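Local coordinates for uncharacterized protein (Bacteroides ovatus, PDB 4IPB) that is of unknown function but belongs to the PepSY-like, putative beta-lactamase-inhibitor-like family and folds as helices packed against an antiparallel sheet, at residues 73-87 against 99-113. Residues are numbered along the deposited sequence; the frame is centred on the assembly and turned at random. Where two conformers were deposited one is given.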
loop_
_atom_site.group_PDB
_atom_site.type_symbol
_atom_site.label_atom_id
_atom_site.label_comp_id
_atom_site.label_asym_id
_atom_site.label_seq_id
_atom_site.Cartn_x
_atom_site.Cartn_y
_atom_site.Cartn_z
ATOM N N PHE A 73 -16.150 7.020 1.825
ATOM C CA PHE A 73 -15.687 6.899 3.215
ATOM C C PHE A 73 -16.556 7.696 4.174
ATOM O O PHE A 73 -16.976 7.185 5.226
ATOM C CB PHE A 73 -14.203 7.314 3.343
ATOM C CG PHE A 73 -13.693 7.298 4.747
ATOM C CD1 PHE A 73 -13.400 6.101 5.370
ATOM C CD2 PHE A 73 -13.578 8.463 5.474
ATOM C CE1 PHE A 73 -12.946 6.073 6.684
ATOM C CE2 PHE A 73 -13.131 8.444 6.806
ATOM C CZ PHE A 73 -12.791 7.249 7.390
ATOM N N VAL A 74 -16.848 8.941 3.827
ATOM C CA VAL A 74 -17.561 9.786 4.772
ATOM C C VAL A 74 -19.048 9.406 4.854
ATOM O O VAL A 74 -19.707 9.840 5.785
ATOM C CB VAL A 74 -17.309 11.303 4.553
ATOM C CG1 VAL A 74 -15.837 11.643 4.702
ATOM C CG2 VAL A 74 -17.870 11.764 3.234
ATOM N N SER A 75 -19.566 8.582 3.922
ATOM C CA SER A 75 -20.946 8.113 4.010
ATOM C C SER A 75 -21.060 6.668 4.555
ATOM O O SER A 75 -22.163 6.159 4.746
ATOM C CB SER A 75 -21.645 8.208 2.661
ATOM O OG SER A 75 -21.038 7.355 1.707
ATOM N N GLY A 76 -19.933 6.076 4.926
ATOM C CA GLY A 76 -19.889 4.691 5.400
ATOM C C GLY A 76 -19.767 4.609 6.922
ATOM O O GLY A 76 -19.753 5.598 7.615
ATOM N N PRO A 77 -19.642 3.384 7.451
ATOM C CA PRO A 77 -19.635 3.179 8.914
ATOM C C PRO A 77 -18.460 3.727 9.709
ATOM O O PRO A 77 -18.569 3.891 10.923
ATOM C CB PRO A 77 -19.700 1.650 9.072
ATOM C CG PRO A 77 -19.879 1.085 7.695
ATOM C CD PRO A 77 -19.593 2.140 6.678
ATOM N N TYR A 78 -17.366 4.010 9.026
ATOM C CA TYR A 78 -16.122 4.460 9.663
ATOM C C TYR A 78 -15.896 5.970 9.469
ATOM O O TYR A 78 -14.835 6.463 9.795
ATOM C CB TYR A 78 -14.950 3.655 9.097
ATOM C CG TYR A 78 -15.177 2.198 9.251
ATOM C CD1 TYR A 78 -14.952 1.578 10.450
ATOM C CD2 TYR A 78 -15.743 1.460 8.222
ATOM C CE1 TYR A 78 -15.215 0.236 10.630
ATOM C CE2 TYR A 78 -16.039 0.123 8.386
ATOM C CZ TYR A 78 -15.740 -0.483 9.580
ATOM O OH TYR A 78 -16.044 -1.804 9.720
ATOM N N ALA A 79 -16.905 6.656 8.939
ATOM C CA ALA A 79 -16.847 8.108 8.638
ATOM C C ALA A 79 -16.255 8.952 9.757
ATOM O O ALA A 79 -15.514 9.882 9.478
ATOM C CB ALA A 79 -18.234 8.628 8.241
ATOM N N ASN A 80 -16.543 8.609 11.009
ATOM C CA ASN A 80 -16.056 9.380 12.141
ATOM C C ASN A 80 -14.856 8.784 12.885
ATOM O O ASN A 80 -14.461 9.286 13.935
ATOM C CB ASN A 80 -17.218 9.621 13.115
ATOM C CG ASN A 80 -18.351 10.428 12.481
ATOM O OD1 ASN A 80 -18.108 11.383 11.747
ATOM N ND2 ASN A 80 -19.584 10.025 12.735
ATOM N N TRP A 81 -14.254 7.746 12.332
ATOM C CA TRP A 81 -13.078 7.130 12.919
ATOM C C TRP A 81 -11.815 7.971 12.600
ATOM O O TRP A 81 -11.827 8.779 11.669
ATOM C CB TRP A 81 -12.955 5.688 12.377
ATOM C CG TRP A 81 -13.927 4.725 13.045
ATOM C CD1 TRP A 81 -15.266 4.868 13.186
ATOM C CD2 TRP A 81 -13.589 3.481 13.645
ATOM N NE1 TRP A 81 -15.799 3.788 13.870
ATOM C CE2 TRP A 81 -14.778 2.931 14.181
ATOM C CE3 TRP A 81 -12.381 2.803 13.840
ATOM C CZ2 TRP A 81 -14.793 1.707 14.851
ATOM C CZ3 TRP A 81 -12.395 1.617 14.535
ATOM C CH2 TRP A 81 -13.602 1.071 15.012
ATOM N N VAL A 82 -10.741 7.741 13.346
ATOM C CA VAL A 82 -9.457 8.418 13.142
ATOM C C VAL A 82 -8.682 7.694 12.074
ATOM O O VAL A 82 -8.521 6.454 12.115
ATOM C CB VAL A 82 -8.601 8.410 14.424
ATOM C CG1 VAL A 82 -7.212 8.992 14.174
ATOM C CG2 VAL A 82 -9.311 9.182 15.520
ATOM N N VAL A 83 -8.214 8.452 11.085
ATOM C CA VAL A 83 -7.581 7.817 9.955
ATOM C C VAL A 83 -6.082 7.775 10.235
ATOM O O VAL A 83 -5.439 8.829 10.344
ATOM C CB VAL A 83 -7.889 8.573 8.669
ATOM C CG1 VAL A 83 -7.050 8.021 7.551
ATOM C CG2 VAL A 83 -9.358 8.415 8.332
ATOM N N ASP A 84 -5.537 6.584 10.413
ATOM C CA ASP A 84 -4.112 6.419 10.707
ATOM C C ASP A 84 -3.230 6.429 9.470
ATOM O O ASP A 84 -2.095 6.932 9.524
ATOM C CB ASP A 84 -3.838 5.109 11.432
ATOM C CG ASP A 84 -4.394 5.093 12.854
ATOM O OD1 ASP A 84 -4.857 6.140 13.385
ATOM O OD2 ASP A 84 -4.351 3.995 13.448
ATOM N N ASN A 85 -3.742 5.857 8.391
ATOM C CA ASN A 85 -2.993 5.806 7.152
ATOM C C ASN A 85 -3.924 5.565 5.971
ATOM O O ASN A 85 -5.064 5.119 6.116
ATOM C CB ASN A 85 -1.918 4.728 7.290
ATOM C CG ASN A 85 -0.866 4.781 6.187
ATOM O OD1 ASN A 85 -0.630 5.825 5.540
ATOM N ND2 ASN A 85 -0.183 3.654 5.993
ATOM N N VAL A 86 -3.430 5.939 4.797
ATOM C CA VAL A 86 -4.135 5.762 3.541
ATOM C C VAL A 86 -3.079 5.262 2.565
ATOM O O VAL A 86 -2.070 5.942 2.399
ATOM C CB VAL A 86 -4.763 7.088 3.057
ATOM C CG1 VAL A 86 -5.501 6.904 1.725
ATOM C CG2 VAL A 86 -5.680 7.696 4.126
ATOM N N THR A 87 -3.329 4.104 1.943
ATOM C CA THR A 87 -2.371 3.498 1.037
ATOM C C THR A 87 -3.022 3.253 -0.318
ATOM O O THR A 87 -4.118 2.612 -0.405
ATOM C CB THR A 87 -1.823 2.182 1.589
ATOM O OG1 THR A 87 -1.356 2.398 2.907
ATOM C CG2 THR A 87 -0.715 1.626 0.719
ATOM N N VAL A 99 -6.463 1.394 0.626
ATOM C CA VAL A 99 -6.539 0.790 1.953
ATOM C C VAL A 99 -6.486 1.934 2.928
ATOM O O VAL A 99 -5.500 2.685 2.989
ATOM C CB VAL A 99 -5.425 -0.233 2.232
ATOM C CG1 VAL A 99 -5.639 -0.822 3.592
ATOM C CG2 VAL A 99 -5.441 -1.336 1.185
ATOM N N ILE A 100 -7.557 2.073 3.705
ATOM C CA ILE A 100 -7.606 3.100 4.754
ATOM C C ILE A 100 -7.542 2.394 6.083
ATOM O O ILE A 100 -8.380 1.541 6.364
ATOM C CB ILE A 100 -8.873 3.960 4.669
ATOM C CG1 ILE A 100 -9.040 4.504 3.240
ATOM C CG2 ILE A 100 -8.824 5.056 5.728
ATOM C CD1 ILE A 100 -10.312 5.316 3.033
ATOM N N LYS A 101 -6.525 2.734 6.899
ATOM C CA LYS A 101 -6.400 2.179 8.231
ATOM C C LYS A 101 -7.015 3.146 9.222
ATOM O O LYS A 101 -6.634 4.323 9.290
ATOM C CB LYS A 101 -4.945 1.911 8.595
ATOM C CG LYS A 101 -4.787 1.151 9.887
ATOM C CD LYS A 101 -3.335 0.912 10.184
ATOM C CE LYS A 101 -3.180 0.162 11.482
ATOM N NZ LYS A 101 -1.787 0.223 11.989
ATOM N N VAL A 102 -7.997 2.649 9.976
ATOM C CA VAL A 102 -8.707 3.481 10.927
ATOM C C VAL A 102 -8.657 2.926 12.332
ATOM O O VAL A 102 -8.447 1.701 12.555
ATOM C CB VAL A 102 -10.178 3.650 10.537
ATOM C CG1 VAL A 102 -10.265 4.375 9.214
ATOM C CG2 VAL A 102 -10.899 2.320 10.440
ATOM N N GLY A 103 -8.793 3.844 13.286
ATOM C CA GLY A 103 -8.836 3.530 14.711
ATOM C C GLY A 103 -9.780 4.539 15.398
ATOM O O GLY A 103 -10.451 5.350 14.786
ATOM N N GLN A 104 -9.874 4.477 16.700
ATOM C CA GLN A 104 -10.722 5.443 17.434
ATOM C C GLN A 104 -9.833 6.065 18.445
ATOM O O GLN A 104 -8.911 5.411 18.898
ATOM C CB GLN A 104 -11.901 4.740 18.095
ATOM C CG GLN A 104 -13.038 4.525 17.118
ATOM C CD GLN A 104 -14.220 3.810 17.732
ATOM O OE1 GLN A 104 -14.055 2.849 18.487
ATOM N NE2 GLN A 104 -15.428 4.255 17.391
ATOM N N ASP A 105 -10.034 7.350 18.742
ATOM C CA ASP A 105 -9.316 7.958 19.829
ATOM C C ASP A 105 -9.681 7.132 21.063
ATOM O O ASP A 105 -10.841 6.706 21.227
ATOM C CB ASP A 105 -9.730 9.422 20.075
ATOM C CG ASP A 105 -9.066 10.398 19.143
ATOM O OD1 ASP A 105 -8.082 10.043 18.438
ATOM O OD2 ASP A 105 -9.544 11.551 19.123
ATOM N N ASN A 106 -8.665 6.887 21.875
ATOM C CA ASN A 106 -8.796 6.240 23.158
ATOM C C ASN A 106 -9.108 4.735 23.173
ATOM O O ASN A 106 -9.310 4.186 24.241
ATOM C CB ASN A 106 -9.796 6.999 23.995
ATOM C CG ASN A 106 -9.357 8.421 24.274
ATOM O OD1 ASN A 106 -10.032 9.368 23.878
ATOM N ND2 ASN A 106 -8.279 8.585 25.028
ATOM N N VAL A 107 -9.095 4.067 22.033
ATOM C CA VAL A 107 -9.092 2.576 22.027
ATOM C C VAL A 107 -8.155 2.032 20.960
ATOM O O VAL A 107 -7.835 2.707 19.974
ATOM C CB VAL A 107 -10.492 1.899 21.876
ATOM C CG1 VAL A 107 -11.276 1.960 23.189
ATOM C CG2 VAL A 107 -11.282 2.504 20.730
ATOM N N ASP A 108 -7.671 0.825 21.203
ATOM C CA ASP A 108 -6.601 0.251 20.400
ATOM C C ASP A 108 -7.086 -0.573 19.199
ATOM O O ASP A 108 -6.280 -1.100 18.443
ATOM C CB ASP A 108 -5.678 -0.574 21.299
ATOM C CG ASP A 108 -5.019 0.273 22.364
ATOM O OD1 ASP A 108 -4.542 1.378 22.008
ATOM O OD2 ASP A 108 -4.991 -0.147 23.554
ATOM N N ILE A 109 -8.393 -0.622 18.992
ATOM C CA ILE A 109 -8.957 -1.340 17.843
ATOM C C ILE A 109 -8.524 -0.647 16.534
ATOM O O ILE A 109 -8.624 0.569 16.424
ATOM C CB ILE A 109 -10.501 -1.436 17.951
ATOM C CG1 ILE A 109 -11.050 -2.272 16.811
ATOM C CG2 ILE A 109 -11.189 -0.062 18.020
ATOM C CD1 ILE A 109 -10.827 -3.729 17.069
ATOM N N LYS A 110 -8.021 -1.408 15.559
ATOM C CA LYS A 110 -7.660 -0.862 14.262
ATOM C C LYS A 110 -8.242 -1.770 13.159
ATOM O O LYS A 110 -8.167 -3.006 13.287
ATOM C CB LYS A 110 -6.139 -0.866 14.044
ATOM C CG LYS A 110 -5.284 -0.246 15.125
ATOM C CD LYS A 110 -5.263 1.232 14.983
ATOM C CE LYS A 110 -4.397 1.872 16.057
ATOM N NZ LYS A 110 -4.779 3.300 16.151
ATOM N N TYR A 111 -8.820 -1.170 12.119
ATOM C CA TYR A 111 -9.264 -1.906 10.945
ATOM C C TYR A 111 -8.623 -1.363 9.675
ATOM O O TYR A 111 -8.377 -0.166 9.593
ATOM C CB TYR A 111 -10.780 -1.802 10.737
ATOM C CG TYR A 111 -11.594 -2.370 11.867
ATOM C CD1 TYR A 111 -11.651 -3.756 12.066
ATOM C CD2 TYR A 111 -12.389 -1.561 12.645
ATOM C CE1 TYR A 111 -12.380 -4.281 13.121
ATOM C CE2 TYR A 111 -13.152 -2.088 13.674
ATOM C CZ TYR A 111 -13.118 -3.436 13.910
ATOM O OH TYR A 111 -13.900 -3.874 14.956
ATOM N N GLN A 112 -8.322 -2.256 8.750
ATOM C CA GLN A 112 -8.043 -1.876 7.363
ATOM C C GLN A 112 -9.322 -1.976 6.559
ATOM O O GLN A 112 -10.020 -3.003 6.631
ATOM C CB GLN A 112 -7.031 -2.788 6.668
ATOM C CG GLN A 112 -5.607 -2.565 7.102
ATOM C CD GLN A 112 -4.688 -3.569 6.443
ATOM O OE1 GLN A 112 -4.984 -4.743 6.424
ATOM N NE2 GLN A 112 -3.561 -3.104 5.882
ATOM N N LEU A 113 -9.593 -0.910 5.815
ATOM C CA LEU A 113 -10.759 -0.800 4.954
ATOM C C LEU A 113 -10.235 -0.844 3.542
ATOM O O LEU A 113 -9.371 -0.076 3.201
ATOM C CB LEU A 113 -11.485 0.538 5.209
ATOM C CG LEU A 113 -11.745 0.979 6.625
ATOM C CD1 LEU A 113 -12.438 2.330 6.655
ATOM C CD2 LEU A 113 -12.487 -0.097 7.349
HETATM O O HOH W 1 -1.857 2.873 13.173
HETATM O O HOH W 2 -3.315 2.099 4.808
#
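Trp81 packs on Gly103 and Gln104 at the open end of the hairpin formed by strands 82-90 and 97-104, and its side chain can be followed outward over the second strand. Trp81 CB rests 3.5 Å from Gly103 O and close to Val102 CB; CG turns anti to the carbonyl carbon (chi1 -77°), which turns one face of the indole to Gln104. CD2 meets Gln104 CG, which makes a CH-pi contact 3.6 Å from the centroid of the six-membered ring of Trp81. NE1 and CE2 lie by Gln104 NE2 and CZ2 by Gln104 CD, the amide stacking with its plane 12° from the indole. Trp81 CE3 approaches Gly103 O at 3.3 Å and also touches Val102 CG2; CZ3 meets Tyr111 CD2. At the tip, Trp81 CH2 touches Tyr111 CE2 at 3.5 Å, near the plane of the tyrosine ring, and reaches Ile109 CG2. Tyr78 CD1 lies over the opposite indole face. Tyr78 presents its ring edge to Trp81 CD2 and takes Leu113 CD2 over one face, with Pro77 CB over the opposite one, while Phe73, from helix 67-75, meets Leu113 CD1 with its ring edge.

Behind these side chains the backbones of 82-87 and 99-104 pair antiparallel. A classic beta bulge intervenes where Asp84 and Asn85 both face Lys101: Asp84 N donates to Lys101 O at 2.8 Å, whereas Asn85 N bonds it weakly. Asp84 OD2 accepts Lys110 NZ through its syn lone pair at 2.8 Å, and a water relays the same oxygen to Lys101 NZ. The chemistry is thus divided: apolar and aromatic packing seats the helix end and following turns, while the two lysines probably stabilise the Asp84 carboxylate as an anion.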